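Local coordinates for aminopeptidase-like protein (Chaetomium thermophilum, PDB 5JM6), which probably acts as a zinc-dependent metalloaminopeptidase of the M18 family, assembling as a dodecamer and tied to the Cvt pathway of selective autophagy, at residues A131-A136 / R304-L309; K308-A313 / S390-A395. One frame throughout, in Å; residues are numbered along the deposited sequence.

Contact 1: residues A131-A136 / R304-L309; sequences AGHIDA and RIDDKL. With ZN (zinc ion), chain H; ZN (zinc ion), chain G.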
ATOM      1  N   ALA A 131       8.151  44.962 -23.187  1.00 33.13           N
ATOM      2  CA  ALA A 131       7.663  44.834 -21.822  1.00 28.39           C
ATOM      3  C   ALA A 131       8.434  43.751 -21.072  1.00 33.96           C
ATOM      4  O   ALA A 131       8.793  42.724 -21.645  1.00 39.24           O
ATOM      5  CB  ALA A 131       6.179  44.527 -21.814  1.00 29.55           C
ATOM      6  N   GLY A 132       8.691  43.997 -19.792  1.00 32.07           N
ATOM      7  CA  GLY A 132       9.371  43.039 -18.941  1.00 31.28           C
ATOM      8  C   GLY A 132       8.988  43.281 -17.496  1.00 33.31           C
ATOM      9  O   GLY A 132       8.281  44.244 -17.197  1.00 35.04           O
ATOM     10  N   HIS A 133       9.438  42.413 -16.593  1.00 34.59           N
ATOM     11  CA  HIS A 133       9.173  42.616 -15.172  1.00 36.13           C
ATOM     12  C   HIS A 133      10.470  42.732 -14.378  1.00 33.57           C
ATOM     13  O   HIS A 133      11.449  42.064 -14.678  1.00 35.63           O
ATOM     14  CB  HIS A 133       8.292  41.495 -14.610  1.00 42.73           C
ATOM     15  CG  HIS A 133       8.960  40.156 -14.527  1.00 50.93           C
ATOM     16  ND1 HIS A 133       9.568  39.698 -13.378  1.00 53.41           N
ATOM     17  CD2 HIS A 133       9.071  39.156 -15.434  1.00 57.71           C
ATOM     18  CE1 HIS A 133      10.048  38.486 -13.587  1.00 57.19           C
ATOM     19  NE2 HIS A 133       9.760  38.132 -14.827  1.00 64.13           N
ATOM     20  N   ILE A 134      10.509  43.667 -13.437  1.00 33.13           N
ATOM     21  CA  ILE A 134      11.681  43.836 -12.582  1.00 34.52           C
ATOM     22  C   ILE A 134      11.546  43.319 -11.143  1.00 34.35           C
ATOM     23  O   ILE A 134      12.436  43.548 -10.323  1.00 37.71           O
ATOM     24  CB  ILE A 134      12.126  45.301 -12.555  1.00 30.03           C
ATOM     25  CG1 ILE A 134      10.949  46.225 -12.270  1.00 29.66           C
ATOM     26  CG2 ILE A 134      12.756  45.671 -13.888  1.00 27.77           C
ATOM     27  CD1 ILE A 134      11.371  47.656 -12.062  1.00 29.13           C
ATOM     28  N   ASP A 135      10.429  42.684 -10.808  1.00 37.01           N
ATOM     29  CA  ASP A 135      10.348  41.992  -9.526  1.00 42.83           C
ATOM     30  C   ASP A 135      11.083  40.661  -9.630  1.00 47.62           C
ATOM     31  O   ASP A 135      11.222  40.105 -10.719  1.00 46.95           O
ATOM     32  CB  ASP A 135       8.899  41.759  -9.102  1.00 48.97           C
ATOM     33  CG  ASP A 135       8.223  40.685  -9.924  1.00 53.87           C
ATOM     34  OD1 ASP A 135       8.266  40.776 -11.169  1.00 53.87           O
ATOM     35  OD2 ASP A 135       7.660  39.744  -9.326  1.00 57.05           O
ATOM     36  N   ALA A 136      11.524  40.134  -8.496  1.00 49.44           N
ATOM     37  CA  ALA A 136      12.221  38.858  -8.447  1.00 48.05           C
ATOM     38  C   ALA A 136      11.772  38.092  -7.220  1.00 45.72           C
ATOM     39  O   ALA A 136      11.277  38.686  -6.283  1.00 53.32           O
ATOM     40  CB  ALA A 136      13.717  39.080  -8.409  1.00 43.63           C
ATOM     41  N   ARG A 304      18.488  36.806  -8.760  1.00 43.69           N
ATOM     42  CA  ARG A 304      17.418  37.688  -9.238  1.00 42.16           C
ATOM     43  C   ARG A 304      17.479  37.924 -10.740  1.00 44.07           C
ATOM     44  O   ARG A 304      17.075  38.982 -11.225  1.00 44.92           O
ATOM     45  CB  ARG A 304      17.451  39.038  -8.520  1.00 39.95           C
ATOM     46  CG  ARG A 304      17.555  38.949  -7.018  1.00 44.28           C
ATOM     47  CD  ARG A 304      17.879  40.310  -6.434  1.00 39.95           C
ATOM     48  NE  ARG A 304      19.312  40.589  -6.463  1.00 43.03           N
ATOM     49  CZ  ARG A 304      20.182  40.082  -5.595  1.00 47.83           C
ATOM     50  NH1 ARG A 304      19.764  39.267  -4.637  1.00 43.45           N
ATOM     51  NH2 ARG A 304      21.470  40.388  -5.685  1.00 49.73           N
ATOM     52  N   ILE A 305      17.968  36.935 -11.478  1.00 45.82           N
ATOM     53  CA  ILE A 305      18.030  37.065 -12.921  1.00 41.42           C
ATOM     54  C   ILE A 305      16.637  36.952 -13.540  1.00 49.05           C
ATOM     55  O   ILE A 305      16.423  37.513 -14.619  1.00 49.07           O
ATOM     56  CB  ILE A 305      18.981  36.021 -13.560  1.00 44.56           C
ATOM     57  CG1 ILE A 305      20.391  36.158 -12.988  1.00 41.67           C
ATOM     58  CG2 ILE A 305      19.062  36.200 -15.070  1.00 41.70           C
ATOM     59  CD1 ILE A 305      21.436  35.388 -13.775  1.00 40.10           C
ATOM     60  N   ASP A 306      15.666  36.316 -12.865  1.00 56.02           N
ATOM     61  CA  ASP A 306      14.385  36.161 -13.551  1.00 56.86           C
ATOM     62  C   ASP A 306      13.891  37.587 -13.740  1.00 60.87           C
ATOM     63  O   ASP A 306      13.374  38.260 -12.841  1.00 53.61           O
ATOM     64  CB  ASP A 306      13.379  35.289 -12.765  1.00 70.11           C
ATOM     65  CG  ASP A 306      12.065  35.032 -13.542  1.00 70.87           C
ATOM     66  OD1 ASP A 306      11.524  35.970 -14.160  1.00 62.98           O
ATOM     67  OD2 ASP A 306      11.573  33.884 -13.557  1.00 57.01           O
ATOM     68  N   ASP A 307      14.080  37.951 -15.006  1.00 64.36           N
ATOM     69  CA  ASP A 307      13.860  39.218 -15.713  1.00 46.09           C
ATOM     70  C   ASP A 307      14.551  40.532 -15.350  1.00 43.17           C
ATOM     71  O   ASP A 307      14.402  41.479 -16.114  1.00 44.76           O
ATOM     72  CB  ASP A 307      12.384  39.512 -15.825  1.00 47.13           C
ATOM     73  CG  ASP A 307      11.925  39.422 -17.260  1.00 51.59           C
ATOM     74  OD1 ASP A 307      12.748  38.975 -18.085  1.00 54.59           O
ATOM     75  OD2 ASP A 307      10.796  39.829 -17.582  1.00 53.12           O
ATOM     76  N   LYS A 308      15.318  40.637 -14.274  1.00 44.99           N
ATOM     77  CA  LYS A 308      16.169  41.822 -14.190  1.00 39.60           C
ATOM     78  C   LYS A 308      17.105  41.823 -15.410  1.00 40.88           C
ATOM     79  O   LYS A 308      17.487  42.881 -15.902  1.00 43.11           O
ATOM     80  CB  LYS A 308      16.956  41.874 -12.880  1.00 32.34           C
ATOM     81  CG  LYS A 308      16.200  42.531 -11.725  1.00 35.43           C
ATOM     82  CD  LYS A 308      16.937  42.328 -10.409  1.00 36.09           C
ATOM     83  CE  LYS A 308      16.431  43.256  -9.316  1.00 31.61           C
ATOM     84  NZ  LYS A 308      15.242  42.729  -8.591  1.00 33.54           N
ATOM     85  N   LEU A 309      17.421  40.633 -15.918  1.00 40.66           N
ATOM     86  CA  LEU A 309      18.262  40.490 -17.108  1.00 38.25           C
ATOM     87  C   LEU A 309      17.600  41.007 -18.392  1.00 42.62           C
ATOM     88  O   LEU A 309      18.175  41.849 -19.080  1.00 44.66           O
ATOM     89  CB  LEU A 309      18.672  39.024 -17.289  1.00 44.09           C
ATOM     90  CG  LEU A 309      19.439  38.637 -18.559  1.00 41.15           C
ATOM     91  CD1 LEU A 309      20.630  39.551 -18.801  1.00 43.53           C
ATOM     92  CD2 LEU A 309      19.904  37.195 -18.473  1.00 32.27           C
TER
HETATM   93 ZN    ZN H 602      10.094  36.140 -15.505  1.00 71.99          ZN
HETATM   94 ZN    ZN G 601      10.240  34.048 -12.336  1.00111.48          ZN
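The imidazole of H133 has the CB of D307 over one face and OD1 of D306 at its edge, near the ring plane. The CH-pi contact is direct: D307 CB lies 3.3 Å from the ring centroid and 18° off its normal. This is one wall of a dinuclear zinc site, as in related zinc exopeptidases, in which a carboxylate bridges two ions. D306 is that bridge. With CG anti to its backbone N (chi1 -175°), it hands OD1 to the zinc ion of chain H at 2.0 Å and OD2 to the zinc ion of chain G at 1.8 Å. H133 NE2 binds the first ion at 2.1 Å; D391 completes that site, while E340 and H485 join D306 at the second. The D306 carboxylate is turned 51° from the imidazole plane. At the other ring nitrogen, H133 ND1 donates to D135 OD1 (2.8 Å), a His-carboxylate bond that meets the acceptor from above its plane, with the acceptor also tilted out of the imidazole plane, and helps fix the ring's rotation. D135 is itself held by Y161 and by the backbone N of E339, a second shell behind a first-shell ligand. D307 binds neither ion in this chain, yet its OD2 accepts the backbone N of H133 at 3.1 Å, although the exact place of that oxygen is less sure. A glycine here would probably leave H133 N without its acceptor and the imidazole without its cover on that face, making it easier for the metal ligand to tilt. Further along, strand 127-133 gives way to a loop that runs back, antiparallel, past the start of helix 305-320 to R304. There A136 CB rests on R304 CB at 3.7 Å, and K308 NZ makes a weak hydrogen bond, 3.4 Å long, to I134 O.

Contact 2: residues K308-A313 / S390-A395; sequences KLCSWA and SDVTHA. With ZN (zinc ion), chain H.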
ATOM      1  N   LYS A 308      15.318  40.637 -14.274  1.00 44.99           N
ATOM      2  CA  LYS A 308      16.169  41.822 -14.190  1.00 39.60           C
ATOM      3  C   LYS A 308      17.105  41.823 -15.410  1.00 40.88           C
ATOM      4  O   LYS A 308      17.487  42.881 -15.902  1.00 43.11           O
ATOM      5  CB  LYS A 308      16.956  41.874 -12.880  1.00 32.34           C
ATOM      6  CG  LYS A 308      16.200  42.531 -11.725  1.00 35.43           C
ATOM      7  CD  LYS A 308      16.937  42.328 -10.409  1.00 36.09           C
ATOM      8  CE  LYS A 308      16.431  43.256  -9.316  1.00 31.61           C
ATOM      9  NZ  LYS A 308      15.242  42.729  -8.591  1.00 33.54           N
ATOM     10  N   LEU A 309      17.421  40.633 -15.918  1.00 40.66           N
ATOM     11  CA  LEU A 309      18.262  40.490 -17.108  1.00 38.25           C
ATOM     12  C   LEU A 309      17.600  41.007 -18.392  1.00 42.62           C
ATOM     13  O   LEU A 309      18.175  41.849 -19.080  1.00 44.66           O
ATOM     14  CB  LEU A 309      18.672  39.024 -17.289  1.00 44.09           C
ATOM     15  CG  LEU A 309      19.439  38.637 -18.559  1.00 41.15           C
ATOM     16  CD1 LEU A 309      20.630  39.551 -18.801  1.00 43.53           C
ATOM     17  CD2 LEU A 309      19.904  37.195 -18.473  1.00 32.27           C
ATOM     18  N   CYS A 310      16.411  40.511 -18.727  1.00 41.10           N
ATOM     19  CA  CYS A 310      15.741  40.973 -19.944  1.00 38.35           C
ATOM     20  C   CYS A 310      15.317  42.432 -19.815  1.00 36.98           C
ATOM     21  O   CYS A 310      15.359  43.185 -20.788  1.00 35.11           O
ATOM     22  CB  CYS A 310      14.523  40.109 -20.276  1.00 42.12           C
ATOM     23  SG  CYS A 310      14.903  38.464 -20.925  1.00 58.29           S
ATOM     24  N   SER A 311      14.913  42.829 -18.613  1.00 37.47           N
ATOM     25  CA  SER A 311      14.514  44.210 -18.374  1.00 31.81           C
ATOM     26  C   SER A 311      15.685  45.166 -18.552  1.00 35.97           C
ATOM     27  O   SER A 311      15.558  46.190 -19.222  1.00 36.27           O
ATOM     28  CB  SER A 311      13.923  44.368 -16.974  1.00 31.76           C
ATOM     29  OG  SER A 311      12.661  43.731 -16.881  1.00 34.94           O
ATOM     30  N   TRP A 312      16.827  44.833 -17.957  1.00 35.38           N
ATOM     31  CA  TRP A 312      17.989  45.709 -18.039  1.00 32.49           C
ATOM     32  C   TRP A 312      18.464  45.866 -19.479  1.00 30.45           C
ATOM     33  O   TRP A 312      18.819  46.964 -19.903  1.00 31.66           O
ATOM     34  CB  TRP A 312      19.130  45.187 -17.169  1.00 32.14           C
ATOM     35  CG  TRP A 312      20.295  46.119 -17.114  1.00 33.42           C
ATOM     36  CD1 TRP A 312      20.418  47.233 -16.335  1.00 30.55           C
ATOM     37  CD2 TRP A 312      21.504  46.024 -17.873  1.00 28.23           C
ATOM     38  NE1 TRP A 312      21.631  47.837 -16.561  1.00 29.49           N
ATOM     39  CE2 TRP A 312      22.317  47.114 -17.502  1.00 31.76           C
ATOM     40  CE3 TRP A 312      21.980  45.123 -18.831  1.00 27.12           C
ATOM     41  CZ2 TRP A 312      23.578  47.326 -18.053  1.00 34.27           C
ATOM     42  CZ3 TRP A 312      23.231  45.336 -19.377  1.00 31.64           C
ATOM     43  CH2 TRP A 312      24.016  46.428 -18.987  1.00 32.44           C
ATOM     44  N   ALA A 313      18.460  44.769 -20.229  1.00 33.22           N
ATOM     45  CA  ALA A 313      18.880  44.804 -21.625  1.00 34.07           C
ATOM     46  C   ALA A 313      17.908  45.626 -22.467  1.00 35.58           C
ATOM     47  O   ALA A 313      18.319  46.339 -23.382  1.00 32.82           O
ATOM     48  CB  ALA A 313      19.005  43.394 -22.179  1.00 33.34           C
ATOM     49  N   SER A 390       9.232  40.339 -23.036  1.00 40.89           N
ATOM     50  CA  SER A 390      10.471  39.615 -22.803  1.00 49.64           C
ATOM     51  C   SER A 390      10.643  39.132 -21.366  1.00 49.14           C
ATOM     52  O   SER A 390      10.812  39.927 -20.443  1.00 45.84           O
ATOM     53  CB  SER A 390      11.665  40.481 -23.215  1.00 48.19           C
ATOM     54  OG  SER A 390      11.851  41.577 -22.338  1.00 42.19           O
ATOM     55  N   ASP A 391      10.587  37.813 -21.204  1.00 50.93           N
ATOM     56  CA  ASP A 391      10.942  37.147 -19.955  1.00 50.49           C
ATOM     57  C   ASP A 391      12.058  36.155 -20.253  1.00 55.32           C
ATOM     58  O   ASP A 391      12.194  35.703 -21.386  1.00 58.13           O
ATOM     59  CB  ASP A 391       9.735  36.430 -19.339  1.00 45.18           C
ATOM     60  CG  ASP A 391       9.882  36.221 -17.841  1.00 60.69           C
ATOM     61  OD1 ASP A 391      10.964  36.534 -17.303  1.00 67.29           O
ATOM     62  OD2 ASP A 391       8.921  35.744 -17.199  1.00 70.51           O
ATOM     63  N   VAL A 392      12.850  35.808 -19.245  1.00 52.01           N
ATOM     64  CA  VAL A 392      13.945  34.866 -19.443  1.00 57.00           C
ATOM     65  C   VAL A 392      13.427  33.482 -19.850  1.00 56.31           C
ATOM     66  O   VAL A 392      12.280  33.128 -19.567  1.00 60.47           O
ATOM     67  CB  VAL A 392      14.809  34.746 -18.176  1.00 55.02           C
ATOM     68  CG1 VAL A 392      15.769  35.922 -18.076  1.00 52.48           C
ATOM     69  CG2 VAL A 392      13.926  34.670 -16.941  1.00 55.06           C
ATOM     70  N   THR A 393      14.278  32.717 -20.528  1.00 45.75           N
ATOM     71  CA  THR A 393      13.933  31.379 -21.009  1.00 45.40           C
ATOM     72  C   THR A 393      14.957  30.359 -20.527  1.00 45.42           C
ATOM     73  O   THR A 393      16.038  30.723 -20.063  1.00 45.23           O
ATOM     74  CB  THR A 393      13.859  31.321 -22.547  1.00 45.36           C
ATOM     75  OG1 THR A 393      15.061  31.865 -23.106  1.00 44.86           O
ATOM     76  CG2 THR A 393      12.663  32.108 -23.060  1.00 50.30           C
ATOM     77  N   HIS A 394      14.617  29.080 -20.639  1.00 42.23           N
ATOM     78  CA  HIS A 394      15.480  28.025 -20.125  1.00 42.97           C
ATOM     79  C   HIS A 394      16.547  27.624 -21.138  1.00 40.45           C
ATOM     80  O   HIS A 394      16.237  27.164 -22.236  1.00 36.58           O
ATOM     81  CB  HIS A 394      14.646  26.804 -19.728  1.00 39.69           C
ATOM     82  CG  HIS A 394      13.530  27.120 -18.781  1.00 41.49           C
ATOM     83  ND1 HIS A 394      13.749  27.574 -17.498  1.00 49.82           N
ATOM     84  CD2 HIS A 394      12.186  27.051 -18.932  1.00 39.44           C
ATOM     85  CE1 HIS A 394      12.588  27.771 -16.899  1.00 49.81           C
ATOM     86  NE2 HIS A 394      11.624  27.460 -17.747  1.00 49.63           N
ATOM     87  N   ALA A 395      17.807  27.808 -20.758  1.00 33.70           N
ATOM     88  CA  ALA A 395      18.922  27.325 -21.558  1.00 35.69           C
ATOM     89  C   ALA A 395      18.966  25.806 -21.485  1.00 36.87           C
ATOM     90  O   ALA A 395      18.382  25.209 -20.579  1.00 40.47           O
ATOM     91  CB  ALA A 395      20.234  27.924 -21.076  1.00 33.50           C
TER
HETATM   92 ZN    ZN H 602      10.094  36.140 -15.505  1.00 71.99          ZN
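The helix passes the chain where strand 386-394 is interrupted, the CA atoms of C310 and D391 lying 6.1 Å apart with no hydrogen bond spanning the gap. C310 carries the contact. Its SG, anti to the carbonyl carbon (chi1 -73°), is brought against the peptide that links D391 to V392, 3.7 Å from D391 C and 3.8 Å from V392 N. The same sulfur touches V392 CG1 at 3.9 Å, so one thiol borders both a peptide and a methyl group. Behind it, C310 CB packs against S390 OG at 3.7 Å; that hydroxyl also has a weak hydrogen bond to A131 O on the neighbouring strand. L309 adds a looser apolar touch, its CB 4.3 Å from V392 CG1. Helix 305-320 is thus laid against the central mixed sheet of the M18 fold, and its contact falls where a strand of that sheet breaks to present a metal ligand. Y503 of helix 495-514 and I479 of strand 473-481 also pack on C310. The CB of D391 points away from the helix, and its CG, anti to the backbone N, brings the carboxylate round to the metal. Both of its carboxylate oxygens bind the zinc ion of chain H, OD1 at 2.0 Å and OD2 at 2.1 Å, in bidentate fashion. OD1 also accepts the backbone N of V392, the N-H of the same peptide that C310 SG touches, in a bent bond of 131° that reaches the oxygen from above the carboxylate plane and would limit how far the group can turn. Beyond V392 the strand resumes and leaves the helix, and the ring of H394 meets those of F211 and H210 of a second subunit.

Overall arrangement
Contacts 1 and 2 are both buried, their centres about 6 Å apart, and both use helix 305-320: contact 1 takes its first turn, contact 2 the residues that follow, with K308 and L309 in common. Their other segments come from adjacent parallel strands of the central sheet, 127-133 and 386-394, joined where S390 N meets A131 O. Chemistry follows position. At the helix start contact 1 is polar; a few residues on, contact 2 has no hydrogen bond across it and rests on packing of a thiol against a peptide and a methyl, with D391 at its metal side. Both supply ligands to the zinc ion of chain H; contact 1 alone of the two supplies one, D306, to the zinc of chain G, beside E340 and H485.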